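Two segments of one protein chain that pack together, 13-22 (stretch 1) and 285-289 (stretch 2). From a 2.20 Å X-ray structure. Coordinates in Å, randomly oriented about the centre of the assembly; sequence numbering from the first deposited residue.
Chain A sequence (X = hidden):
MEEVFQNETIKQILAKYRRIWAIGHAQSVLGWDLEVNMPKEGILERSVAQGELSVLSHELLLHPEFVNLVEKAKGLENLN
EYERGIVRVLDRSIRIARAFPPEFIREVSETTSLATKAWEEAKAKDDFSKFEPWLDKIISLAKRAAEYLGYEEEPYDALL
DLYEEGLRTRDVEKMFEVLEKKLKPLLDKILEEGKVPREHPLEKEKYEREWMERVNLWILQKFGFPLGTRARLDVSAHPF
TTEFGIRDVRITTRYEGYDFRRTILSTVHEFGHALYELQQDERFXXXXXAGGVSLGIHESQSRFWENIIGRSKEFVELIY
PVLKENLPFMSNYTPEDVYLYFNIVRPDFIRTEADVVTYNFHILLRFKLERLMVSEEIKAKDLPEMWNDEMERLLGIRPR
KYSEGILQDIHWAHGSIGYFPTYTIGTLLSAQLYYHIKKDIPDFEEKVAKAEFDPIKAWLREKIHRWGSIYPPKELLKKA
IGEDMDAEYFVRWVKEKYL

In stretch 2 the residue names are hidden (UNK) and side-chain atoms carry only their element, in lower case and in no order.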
# COMPACT_ATOMS: atom_id res chain seq x y z
N ILE A 13 -11.78 -21.92 13.99
CA ILE A 13 -12.16 -21.28 12.75
C ILE A 13 -11.54 -19.90 12.64
O ILE A 13 -10.91 -19.58 11.63
CB ILE A 13 -13.70 -21.17 12.65
CG1 ILE A 13 -14.30 -22.56 12.43
CG2 ILE A 13 -14.09 -20.21 11.53
CD1 ILE A 13 -15.83 -22.58 12.44
N LEU A 14 -11.70 -19.09 13.68
CA LEU A 14 -11.16 -17.73 13.68
C LEU A 14 -9.64 -17.70 13.50
O LEU A 14 -9.12 -16.78 12.88
CB LEU A 14 -11.54 -17.00 14.97
CG LEU A 14 -13.04 -16.76 15.18
CD1 LEU A 14 -13.27 -15.91 16.43
CD2 LEU A 14 -13.63 -16.06 13.94
N ALA A 15 -8.95 -18.71 14.02
CA ALA A 15 -7.50 -18.80 13.88
C ALA A 15 -7.14 -19.03 12.41
O ALA A 15 -6.21 -18.41 11.89
CB ALA A 15 -6.95 -19.93 14.74
N LYS A 16 -7.86 -19.92 11.74
CA LYS A 16 -7.59 -20.15 10.32
C LYS A 16 -8.03 -18.94 9.51
O LYS A 16 -7.36 -18.55 8.57
CB LYS A 16 -8.33 -21.39 9.82
CG LYS A 16 -7.79 -22.69 10.37
CD LYS A 16 -8.64 -23.88 9.93
CE LYS A 16 -7.85 -25.16 10.02
NZ LYS A 16 -6.70 -25.10 9.08
N TYR A 17 -9.16 -18.35 9.89
CA TYR A 17 -9.69 -17.18 9.18
C TYR A 17 -8.71 -16.00 9.14
O TYR A 17 -8.73 -15.19 8.18
CB TYR A 17 -11.00 -16.72 9.84
CG TYR A 17 -11.68 -15.64 9.05
CD1 TYR A 17 -12.31 -15.93 7.84
CD2 TYR A 17 -11.66 -14.31 9.48
CE1 TYR A 17 -12.91 -14.93 7.08
CE2 TYR A 17 -12.25 -13.29 8.72
CZ TYR A 17 -12.87 -13.62 7.51
OH TYR A 17 -13.45 -12.67 6.72
N ARG A 18 -7.88 -15.88 10.17
CA ARG A 18 -6.90 -14.80 10.24
C ARG A 18 -6.08 -14.71 8.95
O ARG A 18 -5.84 -13.62 8.44
CB ARG A 18 -5.96 -14.99 11.44
CG ARG A 18 -6.56 -14.59 12.79
CD ARG A 18 -5.51 -13.92 13.64
NE ARG A 18 -6.10 -13.37 14.85
CZ ARG A 18 -5.43 -12.71 15.78
NH1 ARG A 18 -4.13 -12.49 15.64
NH2 ARG A 18 -6.06 -12.25 16.85
N ARG A 19 -5.65 -15.87 8.45
CA ARG A 19 -4.86 -15.94 7.22
C ARG A 19 -5.66 -15.38 6.06
O ARG A 19 -5.17 -14.60 5.25
CB ARG A 19 -4.49 -17.39 6.87
CG ARG A 19 -3.17 -17.85 7.40
CD ARG A 19 -2.78 -19.17 6.80
NE ARG A 19 -1.45 -19.55 7.27
CZ ARG A 19 -0.82 -20.66 6.93
NH1 ARG A 19 -1.39 -21.52 6.11
NH2 ARG A 19 0.39 -20.90 7.40
N ILE A 20 -6.90 -15.83 5.97
CA ILE A 20 -7.78 -15.37 4.92
C ILE A 20 -7.94 -13.87 5.10
O ILE A 20 -7.85 -13.10 4.15
CB ILE A 20 -9.16 -16.07 4.99
CG1 ILE A 20 -8.99 -17.57 4.69
CG2 ILE A 20 -10.10 -15.42 4.02
CD1 ILE A 20 -10.31 -18.37 4.75
N TRP A 21 -8.17 -13.45 6.35
CA TRP A 21 -8.32 -12.03 6.64
C TRP A 21 -7.07 -11.25 6.23
O TRP A 21 -7.18 -10.15 5.68
CB TRP A 21 -8.60 -11.81 8.14
CG TRP A 21 -8.63 -10.35 8.51
CD1 TRP A 21 -9.71 -9.51 8.46
CD2 TRP A 21 -7.51 -9.54 8.88
NE1 TRP A 21 -9.33 -8.22 8.77
CE2 TRP A 21 -7.98 -8.21 9.04
CE3 TRP A 21 -6.15 -9.81 9.10
CZ2 TRP A 21 -7.14 -7.15 9.40
CZ3 TRP A 21 -5.30 -8.75 9.46
CH2 TRP A 21 -5.80 -7.44 9.60
N ALA A 22 -5.89 -11.80 6.49
CA ALA A 22 -4.65 -11.11 6.14
C ALA A 22 -4.49 -10.89 4.63
O ALA A 22 -4.04 -9.83 4.20
CB ALA A 22 -3.46 -11.90 6.69
N UNK A 285 -12.54 -7.78 15.65
CA UNK A 285 -11.35 -7.58 14.83
C UNK A 285 -10.78 -8.91 14.33
O UNK A 285 -10.64 -9.86 15.10
s UNK A 285 -8.05 -5.25 15.91
c UNK A 285 -8.93 -3.74 16.32
c UNK A 285 -10.30 -6.82 15.65
c UNK A 285 -9.25 -6.08 14.85
N UNK A 286 -10.45 -8.98 13.04
CA UNK A 286 -9.91 -10.20 12.42
C UNK A 286 -10.95 -11.30 12.13
O UNK A 286 -10.59 -12.38 11.65
c UNK A 286 -7.81 -9.80 13.76
c UNK A 286 -5.98 -7.87 14.62
c UNK A 286 -6.11 -8.16 13.26
c UNK A 286 -8.81 -10.80 13.30
c UNK A 286 -6.76 -8.56 15.55
c UNK A 286 -7.02 -9.12 12.84
c UNK A 286 -7.68 -9.52 15.11
N UNK A 287 -12.22 -11.02 12.41
CA UNK A 287 -13.28 -12.00 12.20
C UNK A 287 -14.24 -11.59 11.10
O UNK A 287 -14.38 -10.40 10.80
o UNK A 287 -15.02 -11.09 13.59
c UNK A 287 -13.24 -12.28 14.69
c UNK A 287 -14.13 -12.20 13.46
N UNK A 288 -14.94 -12.56 10.49
CA UNK A 288 -15.90 -12.28 9.42
C UNK A 288 -17.17 -11.49 9.77
O UNK A 288 -17.94 -11.15 8.88
c UNK A 288 -14.73 -14.01 10.64
c UNK A 288 -16.21 -13.67 8.86
c UNK A 288 -15.96 -14.57 10.01
N UNK A 289 -17.40 -11.20 11.05
CA UNK A 289 -18.58 -10.42 11.43
C UNK A 289 -18.29 -8.93 11.52
O UNK A 289 -19.22 -8.11 11.56
c UNK A 289 -19.21 -10.88 12.77
c UNK A 289 -19.98 -12.18 12.56
c UNK A 289 -18.14 -11.02 13.86
c UNK A 289 -18.73 -11.45 15.21

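Position 285 carries four side-chain atoms in an unbranched run: two carbons, a sulfur and a terminal carbon. They lie too far from stretch 1 for contact. A thioether of this kind belongs only to methionine. The chain of Met285 leaves the backbone sideways, with chi1 and chi2 both t, and takes no direct part in the contact.

At position 286 one carbon leads to a closed ring of six carbons, with no heteroatom and nothing attached beyond the ring. The ring lies near the end of the Arg18 side chain and meets the indole of Trp21 with its edge. A benzyl group without a hydroxyl identifies phenylalanine. The Phe286 ring stands almost perpendicular to the six-membered ring of Trp21, with planes at 86° and centroids 5.0 Å apart, and its CE2 comes within 3.7 Å of Trp21 CH2. Arg18 adds an off-centre cation-pi contact: its CZ is 4.4 Å from the centroid of the Phe286 ring. The backbone at this residue has a positive phi of 77°, and its CA sits over the five-membered ring of Trp21, 4.0 Å from that ring's centroid.

Position 287 has three side-chain atoms, a first carbon bearing one oxygen and one carbon, and the carbon arm lies near Leu14 CD2. This beta-branched hydroxyl is threonine. Its CA-to-CB bond points away from the helix overall, yet CB and CG2 both lie 3.9 Å from Leu14 CD2. On the other branch, Thr287 OG1 accepts a weak hydrogen bond from the backbone N of residue 289, at 3.5 Å.

At position 288 three carbons close a ring onto the backbone nitrogen; one of them lies over the face of Tyr17 and near Leu14 CD2. Such a ring defines proline. Pro288 CD is 3.5 Å from the centroid of the Tyr17 ring, 3.2 Å from Tyr17 CE2 and 4.0 Å from Leu14 CD2.

Position 289 bears four carbons, forked at the first, with one arm two carbons long, and makes no contact with stretch 1; this is isoleucine.

The contact joins successive turns of one helix to an irregular loop. Leu14, Tyr17, Arg18 and Trp21 contribute the helical surface, and Phe286 has the largest area covered. No hydrogen bond crosses between the stretches; even Phe286 O, 3.1 Å from Tyr17 CD2, meets a ring carbon at the edge of the tyrosine. Packing therefore rests on aromatic faces that receive a phenyl edge at Trp21 and a proline methylene at Tyr17, supplemented by the arginine cation and aliphatic contacts, burying 435 Å² in total.

Stretch 2 (285-289) MFTPI
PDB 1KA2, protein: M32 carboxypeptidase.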